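PDB 3A2Q: 6-aminohexanoate-cyclic-dimer hydrolase from Arthrobacter sp., which hydrolyses one amide bond of the cyclic dimer of 6-aminohexanoate, a by-product of nylon-6 manufacture, to give the linear dimer. Local coordinates for residues Asp5-Ala10 with Pro475-Arg480; Ile32-Ala37 with Ala159-Pro164; Ser163-Gly168 with Leu214-Val219; Thr390-Glu395 with Ser443-Pro448. The protein carries 1 engineered substitution. All coordinates share one frame; numbering follows the deposited sequence.

Contact 1: residues Asp5-Ala10 with Pro475-Arg480; sequences DLWQDA and PWVARR
Trp7 meets the 475-480 segment with the N-H at its ring edge and with one face. At the edge, NE1 donates to Val477 O over 3.0 Å in a bond that is nearly straight, 170° at the hydrogen, and lies in both the ring plane and the carbonyl plane. CB of Trp7 points toward the other segment, and CG stands anti to the backbone N, beside the carbonyl carbon (chi1 -161°). Over one face runs the side chain of Arg480, extended from CG to NE and sliding past the indole in the opposite direction. Its CD makes a CH-pi contact with the five-membered ring, and its CZ sits 3.8 Å from the centroid of that ring in a cation-pi interaction. The planes are 32° apart, and Arg480 NH2 lies 3.3 Å from Trp7 CD1. Arginine suits this place because its aliphatic part and its cation can both use the one aromatic face. Asp5 OD1 lies 4.3 Å from Arg480 NH1, beyond a salt bridge, which may add some electrostatic attraction. An alanine in place of Trp7 would probably leave Val477 O without this donor and the Arg480 guanidinium without its aromatic support, free to swing. The contact joins the N-terminal loop before helix 10-19 to the C-terminal loop after helix 460-473 at the protein surface; Leu6 packs on helix 24-42, while Arg479 touches Met442 of strand 435-442.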
loop_
_atom_site.group_PDB
_atom_site.type_symbol
_atom_site.label_atom_id
_atom_site.label_comp_id
_atom_site.label_asym_id
_atom_site.label_seq_id
_atom_site.Cartn_x
_atom_site.Cartn_y
_atom_site.Cartn_z
ATOM N N ASP A 5 -1.429 -14.448 -21.856
ATOM C CA ASP A 5 -0.251 -13.894 -21.200
ATOM C C ASP A 5 -0.719 -12.982 -20.074
ATOM O O ASP A 5 -1.198 -11.876 -20.319
ATOM C CB ASP A 5 0.598 -13.108 -22.202
ATOM C CG ASP A 5 1.789 -12.423 -21.553
ATOM O OD1 ASP A 5 2.403 -13.019 -20.642
ATOM O OD2 ASP A 5 2.123 -11.293 -21.963
ATOM N N LEU A 6 -0.585 -13.459 -18.842
ATOM C CA LEU A 6 -1.013 -12.701 -17.675
ATOM C C LEU A 6 -0.063 -11.573 -17.270
ATOM O O LEU A 6 -0.281 -10.919 -16.253
ATOM C CB LEU A 6 -1.224 -13.647 -16.486
ATOM C CG LEU A 6 -2.310 -14.722 -16.634
ATOM C CD1 LEU A 6 -2.394 -15.546 -15.361
ATOM C CD2 LEU A 6 -3.649 -14.066 -16.927
ATOM N N TRP A 7 0.985 -11.339 -18.056
ATOM C CA TRP A 7 1.921 -10.267 -17.729
ATOM C C TRP A 7 1.435 -8.932 -18.293
ATOM O O TRP A 7 2.083 -7.899 -18.121
ATOM C CB TRP A 7 3.325 -10.578 -18.262
ATOM C CG TRP A 7 4.400 -9.762 -17.583
ATOM C CD1 TRP A 7 5.279 -8.899 -18.177
ATOM C CD2 TRP A 7 4.692 -9.727 -16.179
ATOM N NE1 TRP A 7 6.100 -8.329 -17.229
ATOM C CE2 TRP A 7 5.762 -8.819 -15.996
ATOM C CE3 TRP A 7 4.154 -10.374 -15.058
ATOM C CZ2 TRP A 7 6.303 -8.541 -14.734
ATOM C CZ3 TRP A 7 4.694 -10.095 -13.800
ATOM C CH2 TRP A 7 5.757 -9.185 -13.653
ATOM N N GLN A 8 0.290 -8.960 -18.965
ATOM C CA GLN A 8 -0.306 -7.755 -19.539
ATOM C C GLN A 8 -0.962 -7.001 -18.380
ATOM O O GLN A 8 -1.439 -7.629 -17.437
ATOM C CB GLN A 8 -1.379 -8.147 -20.562
ATOM C CG GLN A 8 -0.908 -9.122 -21.634
ATOM C CD GLN A 8 -0.275 -8.426 -22.820
ATOM O OE1 GLN A 8 -0.965 -7.820 -23.637
ATOM N NE2 GLN A 8 1.047 -8.503 -22.916
ATOM N N ASP A 9 -0.993 -5.671 -18.430
ATOM C CA ASP A 9 -1.624 -4.937 -17.336
ATOM C C ASP A 9 -3.145 -5.034 -17.425
ATOM O O ASP A 9 -3.679 -5.649 -18.346
ATOM C CB ASP A 9 -1.169 -3.467 -17.298
ATOM C CG ASP A 9 -1.554 -2.687 -18.537
ATOM O OD1 ASP A 9 -2.467 -3.120 -19.270
ATOM O OD2 ASP A 9 -0.944 -1.619 -18.764
ATOM N N ALA A 10 -3.842 -4.438 -16.463
ATOM C CA ALA A 10 -5.301 -4.489 -16.435
ATOM C C ALA A 10 -5.950 -3.880 -17.674
ATOM O O ALA A 10 -6.936 -4.410 -18.185
ATOM C CB ALA A 10 -5.824 -3.800 -15.179
ATOM N N PRO A 475 11.836 2.066 -18.388
ATOM C CA PRO A 475 10.876 0.960 -18.397
ATOM C C PRO A 475 11.325 -0.232 -17.555
ATOM O O PRO A 475 12.504 -0.595 -17.549
ATOM C CB PRO A 475 10.742 0.621 -19.885
ATOM C CG PRO A 475 12.017 1.073 -20.472
ATOM C CD PRO A 475 12.294 2.368 -19.755
ATOM N N TRP A 476 10.371 -0.834 -16.853
ATOM C CA TRP A 476 10.647 -1.968 -15.976
ATOM C C TRP A 476 9.889 -3.238 -16.356
ATOM O O TRP A 476 10.201 -4.327 -15.877
ATOM C CB TRP A 476 10.293 -1.582 -14.537
ATOM C CG TRP A 476 8.857 -1.170 -14.362
ATOM C CD1 TRP A 476 7.761 -1.994 -14.302
ATOM C CD2 TRP A 476 8.357 0.166 -14.231
ATOM N NE1 TRP A 476 6.617 -1.250 -14.139
ATOM C CE2 TRP A 476 6.953 0.078 -14.093
ATOM C CE3 TRP A 476 8.958 1.431 -14.216
ATOM C CZ2 TRP A 476 6.138 1.210 -13.943
ATOM C CZ3 TRP A 476 8.146 2.557 -14.066
ATOM C CH2 TRP A 476 6.753 2.435 -13.932
ATOM N N VAL A 477 8.895 -3.098 -17.221
ATOM C CA VAL A 477 8.071 -4.226 -17.633
ATOM C C VAL A 477 8.851 -5.462 -18.108
ATOM O O VAL A 477 8.358 -6.589 -18.010
ATOM C CB VAL A 477 7.077 -3.783 -18.735
ATOM C CG1 VAL A 477 7.824 -3.454 -20.015
ATOM C CG2 VAL A 477 6.037 -4.864 -18.961
ATOM N N ALA A 478 10.067 -5.251 -18.611
ATOM C CA ALA A 478 10.898 -6.350 -19.100
ATOM C C ALA A 478 11.366 -7.287 -17.989
ATOM O O ALA A 478 11.645 -8.463 -18.235
ATOM C CB ALA A 478 12.100 -5.797 -19.845
ATOM N N ARG A 479 11.450 -6.770 -16.767
ATOM C CA ARG A 479 11.908 -7.569 -15.636
ATOM C C ARG A 479 10.790 -8.389 -14.985
ATOM O O ARG A 479 9.675 -7.900 -14.791
ATOM C CB ARG A 479 12.569 -6.663 -14.588
ATOM C CG ARG A 479 13.757 -5.857 -15.117
ATOM C CD ARG A 479 14.567 -5.233 -13.977
ATOM N NE ARG A 479 13.836 -4.188 -13.265
ATOM C CZ ARG A 479 13.752 -2.919 -13.657
ATOM N NH1 ARG A 479 14.360 -2.512 -14.764
ATOM N NH2 ARG A 479 13.056 -2.048 -12.938
ATOM N N ARG A 480 11.100 -9.641 -14.655
ATOM C CA ARG A 480 10.135 -10.540 -14.024
ATOM C C ARG A 480 10.795 -11.345 -12.906
ATOM O O ARG A 480 11.975 -11.693 -12.989
ATOM C CB ARG A 480 9.555 -11.516 -15.052
ATOM C CG ARG A 480 8.881 -10.859 -16.234
ATOM C CD ARG A 480 8.150 -11.883 -17.082
ATOM N NE ARG A 480 7.634 -11.287 -18.309
ATOM C CZ ARG A 480 6.777 -11.885 -19.126
ATOM N NH1 ARG A 480 6.336 -13.103 -18.845
ATOM N NH2 ARG A 480 6.356 -11.263 -20.220
#

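Contact 2: residues Ile32-Ala37 with Ala159-Pro164; sequences IAHVQA and AAALSP
A Schellman motif closes helix 152-159, and His34 and Val35 of helix 24-42 pack against the turn it makes. The imidazole of His34 donates from NE2 to Ala160 O over 2.8 Å, with 162° at the hydrogen. The acceptor lies in the ring plane, at the edge, and the N-H meets it nearly along the C=O axis. CB of His34 points toward the turn, and CG is anti to the backbone N (chi1 -179°). The ring's CD2 comes to 3.3 Å from Ala161 O, and Leu162 CD2 lies 3.8 Å from the same carbon.

Ala161, at positive phi (61°), is the C-prime residue of the motif: its N bonds to Val158 O, and Leu162 N reaches back to Ala157 O. At the end of the helix the Ala160 carbonyl faces His34, and histidine suits the site by offering a flat donor long enough to reach it. Beside this polar link, Val35 CG2 meets Leu162 CB at 4.0 Å, the two side chains crossing at about a right angle. Val35 also rests on Leu115 of strand 113-118, while Leu162 reaches Asn39 and Ile42 farther along helix 24-42. Just past the turn, Ser163 OG donates to Leu162 O over 2.6 Å.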
loop_
_atom_site.group_PDB
_atom_site.type_symbol
_atom_site.label_atom_id
_atom_site.label_comp_id
_atom_site.label_asym_id
_atom_site.label_seq_id
_atom_site.Cartn_x
_atom_site.Cartn_y
_atom_site.Cartn_z
ATOM N N ILE A 32 -7.066 -18.247 -12.566
ATOM C CA ILE A 32 -7.263 -19.145 -11.429
ATOM C C ILE A 32 -6.249 -20.292 -11.462
ATOM O O ILE A 32 -5.698 -20.674 -10.428
ATOM C CB ILE A 32 -8.693 -19.740 -11.418
ATOM C CG1 ILE A 32 -9.722 -18.620 -11.250
ATOM C CG2 ILE A 32 -8.830 -20.747 -10.286
ATOM C CD1 ILE A 32 -11.159 -19.093 -11.271
ATOM N N ALA A 33 -6.006 -20.835 -12.651
ATOM C CA ALA A 33 -5.055 -21.930 -12.802
ATOM C C ALA A 33 -3.677 -21.460 -12.352
ATOM O O ALA A 33 -2.984 -22.151 -11.602
ATOM C CB ALA A 33 -5.005 -22.383 -14.256
ATOM N N HIS A 34 -3.292 -20.274 -12.814
ATOM C CA HIS A 34 -2.002 -19.692 -12.468
ATOM C C HIS A 34 -1.887 -19.520 -10.955
ATOM O O HIS A 34 -0.854 -19.828 -10.361
ATOM C CB HIS A 34 -1.840 -18.341 -13.170
ATOM C CG HIS A 34 -0.533 -17.668 -12.892
ATOM N ND1 HIS A 34 0.680 -18.238 -13.210
ATOM C CD2 HIS A 34 -0.251 -16.471 -12.327
ATOM C CE1 HIS A 34 1.654 -17.421 -12.853
ATOM N NE2 HIS A 34 1.116 -16.341 -12.315
ATOM N N VAL A 35 -2.956 -19.031 -10.333
ATOM C CA VAL A 35 -2.976 -18.829 -8.888
ATOM C C VAL A 35 -2.752 -20.153 -8.158
ATOM O O VAL A 35 -1.944 -20.239 -7.233
ATOM C CB VAL A 35 -4.328 -18.222 -8.432
ATOM C CG1 VAL A 35 -4.403 -18.177 -6.918
ATOM C CG2 VAL A 35 -4.484 -16.824 -8.999
ATOM N N GLN A 36 -3.471 -21.186 -8.581
ATOM C CA GLN A 36 -3.357 -22.504 -7.965
ATOM C C GLN A 36 -1.945 -23.080 -8.042
ATOM O O GLN A 36 -1.494 -23.769 -7.124
ATOM C CB GLN A 36 -4.334 -23.469 -8.634
ATOM C CG GLN A 36 -5.784 -23.043 -8.516
ATOM C CD GLN A 36 -6.730 -24.045 -9.135
ATOM O OE1 GLN A 36 -6.649 -24.340 -10.329
ATOM N NE2 GLN A 36 -7.636 -24.578 -8.323
ATOM N N ALA A 37 -1.251 -22.789 -9.136
ATOM C CA ALA A 37 0.102 -23.286 -9.351
ATOM C C ALA A 37 1.202 -22.506 -8.633
ATOM O O ALA A 37 2.095 -23.095 -8.018
ATOM C CB ALA A 37 0.397 -23.317 -10.846
ATOM N N ALA A 159 3.017 -8.861 -8.282
ATOM C CA ALA A 159 4.357 -9.125 -8.790
ATOM C C ALA A 159 4.430 -10.503 -9.456
ATOM O O ALA A 159 5.216 -10.712 -10.375
ATOM C CB ALA A 159 5.363 -9.040 -7.654
ATOM N N ALA A 160 3.599 -11.430 -8.988
ATOM C CA ALA A 160 3.567 -12.791 -9.524
ATOM C C ALA A 160 2.442 -12.999 -10.532
ATOM O O ALA A 160 2.140 -14.130 -10.912
ATOM C CB ALA A 160 3.431 -13.789 -8.389
ATOM N N ALA A 161 1.821 -11.903 -10.953
ATOM C CA ALA A 161 0.740 -11.942 -11.930
ATOM C C ALA A 161 -0.502 -12.733 -11.517
ATOM O O ALA A 161 -1.202 -13.277 -12.371
ATOM C CB ALA A 161 1.269 -12.465 -13.261
ATOM N N LEU A 162 -0.787 -12.794 -10.219
ATOM C CA LEU A 162 -1.976 -13.506 -9.764
ATOM C C LEU A 162 -3.181 -12.615 -10.078
ATOM O O LEU A 162 -4.331 -13.054 -10.029
ATOM C CB LEU A 162 -1.899 -13.795 -8.264
ATOM C CG LEU A 162 -0.610 -14.454 -7.762
ATOM C CD1 LEU A 162 -0.801 -14.896 -6.319
ATOM C CD2 LEU A 162 -0.251 -15.646 -8.636
ATOM N N SER A 163 -2.885 -11.361 -10.411
ATOM C CA SER A 163 -3.875 -10.347 -10.777
ATOM C C SER A 163 -3.094 -9.134 -11.271
ATOM O O SER A 163 -1.974 -8.891 -10.822
ATOM C CB SER A 163 -4.738 -9.952 -9.579
ATOM O OG SER A 163 -5.697 -10.952 -9.290
ATOM N N PRO A 164 -3.666 -8.366 -12.211
ATOM C CA PRO A 164 -2.963 -7.186 -12.731
ATOM C C PRO A 164 -3.011 -5.982 -11.790
ATOM O O PRO A 164 -2.195 -5.067 -11.897
ATOM C CB PRO A 164 -3.672 -6.915 -14.054
ATOM C CG PRO A 164 -5.067 -7.406 -13.795
ATOM C CD PRO A 164 -4.866 -8.673 -13.014
#

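Contact 3: residues Ser163-Gly168 with Leu214-Val219; sequences SPVAHG and LFARSV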
loop_
_atom_site.group_PDB
_atom_site.type_symbol
_atom_site.label_atom_id
_atom_site.label_comp_id
_atom_site.label_asym_id
_atom_site.label_seq_id
_atom_site.Cartn_x
_atom_site.Cartn_y
_atom_site.Cartn_z
ATOM N N SER A 163 -2.885 -11.361 -10.411
ATOM C CA SER A 163 -3.875 -10.347 -10.777
ATOM C C SER A 163 -3.094 -9.134 -11.271
ATOM O O SER A 163 -1.974 -8.891 -10.822
ATOM C CB SER A 163 -4.738 -9.952 -9.579
ATOM O OG SER A 163 -5.697 -10.952 -9.290
ATOM N N PRO A 164 -3.666 -8.366 -12.211
ATOM C CA PRO A 164 -2.963 -7.186 -12.731
ATOM C C PRO A 164 -3.011 -5.982 -11.790
ATOM O O PRO A 164 -2.195 -5.067 -11.897
ATOM C CB PRO A 164 -3.672 -6.915 -14.054
ATOM C CG PRO A 164 -5.067 -7.406 -13.795
ATOM C CD PRO A 164 -4.866 -8.673 -13.014
ATOM N N VAL A 165 -3.973 -5.993 -10.872
ATOM C CA VAL A 165 -4.142 -4.906 -9.916
ATOM C C VAL A 165 -4.663 -5.449 -8.592
ATOM O O VAL A 165 -5.263 -6.522 -8.545
ATOM C CB VAL A 165 -5.141 -3.850 -10.433
ATOM C CG1 VAL A 165 -4.679 -3.307 -11.775
ATOM C CG2 VAL A 165 -6.521 -4.454 -10.553
ATOM N N ALA A 166 -4.442 -4.699 -7.517
ATOM C CA ALA A 166 -4.897 -5.125 -6.205
ATOM C C ALA A 166 -5.042 -3.943 -5.267
ATOM O O ALA A 166 -4.489 -2.866 -5.506
ATOM C CB ALA A 166 -3.922 -6.130 -5.616
ATOM N N HIS A 167 -5.791 -4.168 -4.198
ATOM C CA HIS A 167 -6.035 -3.160 -3.183
ATOM C C HIS A 167 -5.135 -3.380 -1.967
ATOM O O HIS A 167 -4.582 -4.466 -1.766
ATOM C CB HIS A 167 -7.510 -3.207 -2.757
ATOM C CG HIS A 167 -7.758 -2.714 -1.365
ATOM N ND1 HIS A 167 -7.487 -3.473 -0.246
ATOM C CD2 HIS A 167 -8.225 -1.528 -0.909
ATOM C CE1 HIS A 167 -7.776 -2.775 0.838
ATOM N NE2 HIS A 167 -8.226 -1.590 0.463
ATOM N N GLY A 168 -5.003 -2.332 -1.163
ATOM C CA GLY A 168 -4.215 -2.388 0.047
ATOM C C GLY A 168 -4.424 -1.074 0.762
ATOM O O GLY A 168 -5.139 -0.204 0.259
ATOM N N LEU A 214 -3.464 1.665 -3.972
ATOM C CA LEU A 214 -3.569 0.843 -5.174
ATOM C C LEU A 214 -2.259 0.241 -5.660
ATOM O O LEU A 214 -1.199 0.870 -5.561
ATOM C CB LEU A 214 -4.162 1.694 -6.298
ATOM C CG LEU A 214 -5.447 2.442 -5.934
ATOM C CD1 LEU A 214 -5.718 3.527 -6.965
ATOM C CD2 LEU A 214 -6.603 1.459 -5.838
ATOM N N PHE A 215 -2.362 -0.971 -6.210
ATOM C CA PHE A 215 -1.232 -1.726 -6.752
ATOM C C PHE A 215 -1.484 -2.030 -8.226
ATOM O O PHE A 215 -2.600 -2.372 -8.599
ATOM C CB PHE A 215 -1.086 -3.077 -6.043
ATOM C CG PHE A 215 -0.466 -3.004 -4.686
ATOM C CD1 PHE A 215 0.907 -2.812 -4.543
ATOM C CD2 PHE A 215 -1.246 -3.163 -3.548
ATOM C CE1 PHE A 215 1.496 -2.784 -3.277
ATOM C CE2 PHE A 215 -0.670 -3.136 -2.277
ATOM C CZ PHE A 215 0.703 -2.947 -2.143
ATOM N N ALA A 216 -0.436 -1.931 -9.041
ATOM C CA ALA A 216 -0.504 -2.229 -10.472
ATOM C C ALA A 216 0.915 -2.327 -11.041
ATOM O O ALA A 216 1.894 -2.081 -10.338
ATOM C CB ALA A 216 -1.294 -1.143 -11.211
ATOM N N ARG A 217 1.032 -2.695 -12.314
ATOM C CA ARG A 217 2.344 -2.786 -12.937
ATOM C C ARG A 217 2.560 -1.685 -13.979
ATOM O O ARG A 217 3.624 -1.594 -14.592
ATOM C CB ARG A 217 2.555 -4.172 -13.565
ATOM C CG ARG A 217 2.661 -5.304 -12.542
ATOM C CD ARG A 217 3.201 -6.575 -13.182
ATOM N NE ARG A 217 2.349 -7.026 -14.276
ATOM C CZ ARG A 217 1.230 -7.727 -14.122
ATOM N NH1 ARG A 217 0.812 -8.079 -12.913
ATOM N NH2 ARG A 217 0.514 -8.057 -15.185
ATOM N N SER A 218 1.549 -0.844 -14.179
ATOM C CA SER A 218 1.671 0.259 -15.128
ATOM C C SER A 218 1.061 1.520 -14.528
ATOM O O SER A 218 0.158 1.449 -13.695
ATOM C CB SER A 218 0.964 -0.065 -16.447
ATOM O OG SER A 218 -0.442 -0.103 -16.280
ATOM N N VAL A 219 1.546 2.675 -14.964
ATOM C CA VAL A 219 1.029 3.931 -14.446
ATOM C C VAL A 219 -0.394 4.184 -14.947
ATOM O O VAL A 219 -1.212 4.778 -14.239
ATOM C CB VAL A 219 1.949 5.110 -14.833
ATOM C CG1 VAL A 219 1.379 6.422 -14.299
ATOM C CG2 VAL A 219 3.346 4.880 -14.260
HETATM O O HOH W 1 -0.963 -3.888 -13.981
#
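Phe215 holds CG anti to its carbonyl carbon (chi1 -77°), beside the backbone N; the ring edge faces Ala166 O, His167 O and Gly168 CA. Arg217 starts the same way (chi1 -68°), but its chain bends at chi3 (-59°), and NH1 lies 3.6 Å from Ser163 O, at the guanidinium edge. Strands 165-168 and 214-216 run antiparallel in the central mixed sheet. Ala166 and Phe215 form a hydrogen-bonded pair: Phe215 N donates to Ala166 O over 2.9 Å, and Ala166 N returns a bond of 3.2 Å to Phe215 O. Their CB atoms lie 4.2 Å apart, and both side chains face helix 152-159. On the other face, Val165 CG1 touches Ala216 CB at 4.1 Å.

Ala166 and Gly168 suit the strand side that Phe215 lies against: at Gly168, a CB would clash with Phe215 CE2. Where the strands part, a water donates to Pro164 O over 2.7 Å and accepts from Arg217 N over 2.9 Å, bridging the two backbones. The Arg217 guanidinium bonds to Val158 O and makes a cation-pi contact with Trp7. Bonds from His167 NE2 to Glu212 OE2 and, weakly, from Lys72 N to His167 ND1 probably fix the ring's rotation beside Lys72, a likely charge-relay residue.

Contact 4: residues Thr390-Glu395 with Ser443-Pro448; sequences TRQTPE and SSDGMP
Gln392 and Thr393 lie on an irregular, extended segment that faces a tight beta hairpin linking strands 435-442 and 448-455. A type I turn from Ser443 to Gly446 forms the hairpin loop, with Gly446 N bonded to Ser443 O and Ser443 N to Met447 O; glycine suits the positive phi (76°) at the end of the turn. Toward the hairpin, Gln392 bends at chi2 (-77°), and its OE1 comes to 3.6 Å from Ser443 CB. Its amide and the Asp445 carboxylate are turned 56° against each other and joined by water: one molecule donates to both Gln392 OE1 and Asp445 OD2, each at 2.7 Å. The other end of the amide, NE2, is held by Asp274 and Glu276, which fixes which way round the group sits, while Asp445 OD2 also pairs with Arg145.

Within the turn, Ser443 OG accepts from Met447 N over 2.8 Å. An alanine in place of Ser443 would probably leave Met447 N without this acceptor and the turn less firmly held. Next to Gln392 along the chain, Thr393 CG2 touches Met447 CE at 4.2 Å, and a further water accepts from Thr393 OG1 over 2.6 Å and donates to Pro448 O.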
loop_
_atom_site.group_PDB
_atom_site.type_symbol
_atom_site.label_atom_id
_atom_site.label_comp_id
_atom_site.label_asym_id
_atom_site.label_seq_id
_atom_site.Cartn_x
_atom_site.Cartn_y
_atom_site.Cartn_z
ATOM N N THR A 390 14.650 2.444 2.807
ATOM C CA THR A 390 16.029 2.853 3.074
ATOM C C THR A 390 17.052 1.748 3.298
ATOM O O THR A 390 18.217 2.035 3.589
ATOM C CB THR A 390 16.089 3.777 4.296
ATOM O OG1 THR A 390 15.940 2.997 5.492
ATOM C CG2 THR A 390 14.968 4.806 4.238
ATOM N N ARG A 391 16.624 0.498 3.154
ATOM C CA ARG A 391 17.503 -0.648 3.363
ATOM C C ARG A 391 17.230 -1.769 2.377
ATOM O O ARG A 391 16.233 -1.756 1.654
ATOM C CB ARG A 391 17.294 -1.203 4.769
ATOM C CG ARG A 391 15.843 -1.595 5.030
ATOM C CD ARG A 391 15.706 -2.519 6.230
ATOM N NE ARG A 391 16.365 -3.802 5.998
ATOM C CZ ARG A 391 16.517 -4.737 6.931
ATOM N NH1 ARG A 391 16.056 -4.532 8.158
ATOM N NH2 ARG A 391 17.133 -5.876 6.637
ATOM N N GLN A 392 18.124 -2.753 2.370
ATOM C CA GLN A 392 17.976 -3.923 1.520
ATOM C C GLN A 392 16.787 -4.688 2.095
ATOM O O GLN A 392 16.440 -4.512 3.260
ATOM C CB GLN A 392 19.241 -4.784 1.594
ATOM C CG GLN A 392 20.490 -4.133 0.991
ATOM C CD GLN A 392 20.490 -4.170 -0.531
ATOM O OE1 GLN A 392 20.235 -5.212 -1.133
ATOM N NE2 GLN A 392 20.791 -3.037 -1.156
ATOM N N THR A 393 16.161 -5.536 1.289
ATOM C CA THR A 393 15.001 -6.287 1.755
ATOM C C THR A 393 15.378 -7.352 2.788
ATOM O O THR A 393 16.290 -8.148 2.574
ATOM C CB THR A 393 14.273 -6.917 0.560
ATOM O OG1 THR A 393 13.778 -5.865 -0.277
ATOM C CG2 THR A 393 13.109 -7.792 1.020
ATOM N N PRO A 394 14.686 -7.356 3.937
ATOM C CA PRO A 394 14.950 -8.325 5.004
ATOM C C PRO A 394 14.575 -9.762 4.652
ATOM O O PRO A 394 13.725 -10.008 3.797
ATOM C CB PRO A 394 14.123 -7.791 6.177
ATOM C CG PRO A 394 13.014 -7.028 5.508
ATOM C CD PRO A 394 13.721 -6.332 4.378
ATOM N N GLU A 395 15.221 -10.715 5.315
ATOM C CA GLU A 395 14.914 -12.121 5.088
ATOM C C GLU A 395 13.673 -12.452 5.912
ATOM O O GLU A 395 13.397 -11.790 6.917
ATOM C CB GLU A 395 16.078 -13.015 5.549
ATOM C CG GLU A 395 17.379 -12.792 4.804
ATOM C CD GLU A 395 18.484 -13.737 5.253
ATOM O OE1 GLU A 395 18.738 -13.825 6.473
ATOM O OE2 GLU A 395 19.102 -14.389 4.387
ATOM N N SER A 443 18.512 -4.292 -6.738
ATOM C CA SER A 443 19.709 -4.407 -5.907
ATOM C C SER A 443 20.728 -5.257 -6.651
ATOM O O SER A 443 20.384 -5.937 -7.621
ATOM C CB SER A 443 19.375 -5.098 -4.591
ATOM O OG SER A 443 19.104 -6.468 -4.835
ATOM N N SER A 444 21.975 -5.237 -6.193
ATOM C CA SER A 444 23.014 -6.019 -6.843
ATOM C C SER A 444 22.749 -7.520 -6.697
ATOM O O SER A 444 23.317 -8.331 -7.434
ATOM C CB SER A 444 24.394 -5.657 -6.287
ATOM O OG SER A 444 24.473 -5.856 -4.889
ATOM N N ASP A 445 21.884 -7.903 -5.762
ATOM C CA ASP A 445 21.582 -9.319 -5.618
ATOM C C ASP A 445 20.181 -9.673 -6.116
ATOM O O ASP A 445 19.554 -10.620 -5.640
ATOM C CB ASP A 445 21.833 -9.808 -4.175
ATOM C CG ASP A 445 20.880 -9.220 -3.156
ATOM O OD1 ASP A 445 20.194 -8.222 -3.453
ATOM O OD2 ASP A 445 20.835 -9.768 -2.030
ATOM N N GLY A 446 19.706 -8.882 -7.084
ATOM C CA GLY A 446 18.424 -9.122 -7.728
ATOM C C GLY A 446 17.097 -8.804 -7.066
ATOM O O GLY A 446 16.060 -9.309 -7.511
ATOM N N MET A 447 17.108 -7.979 -6.024
ATOM C CA MET A 447 15.877 -7.617 -5.331
ATOM C C MET A 447 15.397 -6.231 -5.782
ATOM O O MET A 447 16.189 -5.304 -5.905
ATOM C CB MET A 447 16.104 -7.610 -3.815
ATOM C CG MET A 447 16.498 -8.961 -3.222
ATOM S SD MET A 447 15.324 -10.253 -3.634
ATOM C CE MET A 447 13.929 -9.791 -2.614
ATOM N N PRO A 448 14.088 -6.083 -6.035
ATOM C CA PRO A 448 13.545 -4.788 -6.470
ATOM C C PRO A 448 13.775 -3.647 -5.480
ATOM O O PRO A 448 13.737 -3.843 -4.263
ATOM C CB PRO A 448 12.059 -5.085 -6.671
ATOM C CG PRO A 448 12.040 -6.555 -7.012
ATOM C CD PRO A 448 13.048 -7.123 -6.046
HETATM O O HOH W 2 22.606 -6.225 -2.730
HETATM O O HOH W 3 19.623 -7.808 -0.567
HETATM O O HOH W 4 13.045 -6.139 -2.799
#

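In the fold
Contacts 1, 2 and 3 form one region, their centres 12 to 13 Å apart. Contacts 2 and 3 share Ser163 and Pro164, so the turn after helix 152-159 leads into the strand pair. Contact 1 brings the chain ends onto both: Leu6 CD1 lies 3.6 Å from His34 CB of contact 2, and Trp476 NE1 is hydrogen-bonded to Arg217 O of contact 3. Contact 4 stands apart, its centre 21 to 23 Å from theirs. Contact 3 is nearest the catalytic centre: the side chain of His167 is about 4 Å from that of Lys72, charge-relay by similarity, and the side-chain position of Gly168 is about 9 Å from bound 6-aminohexanoic acid. The others lie away from that centre.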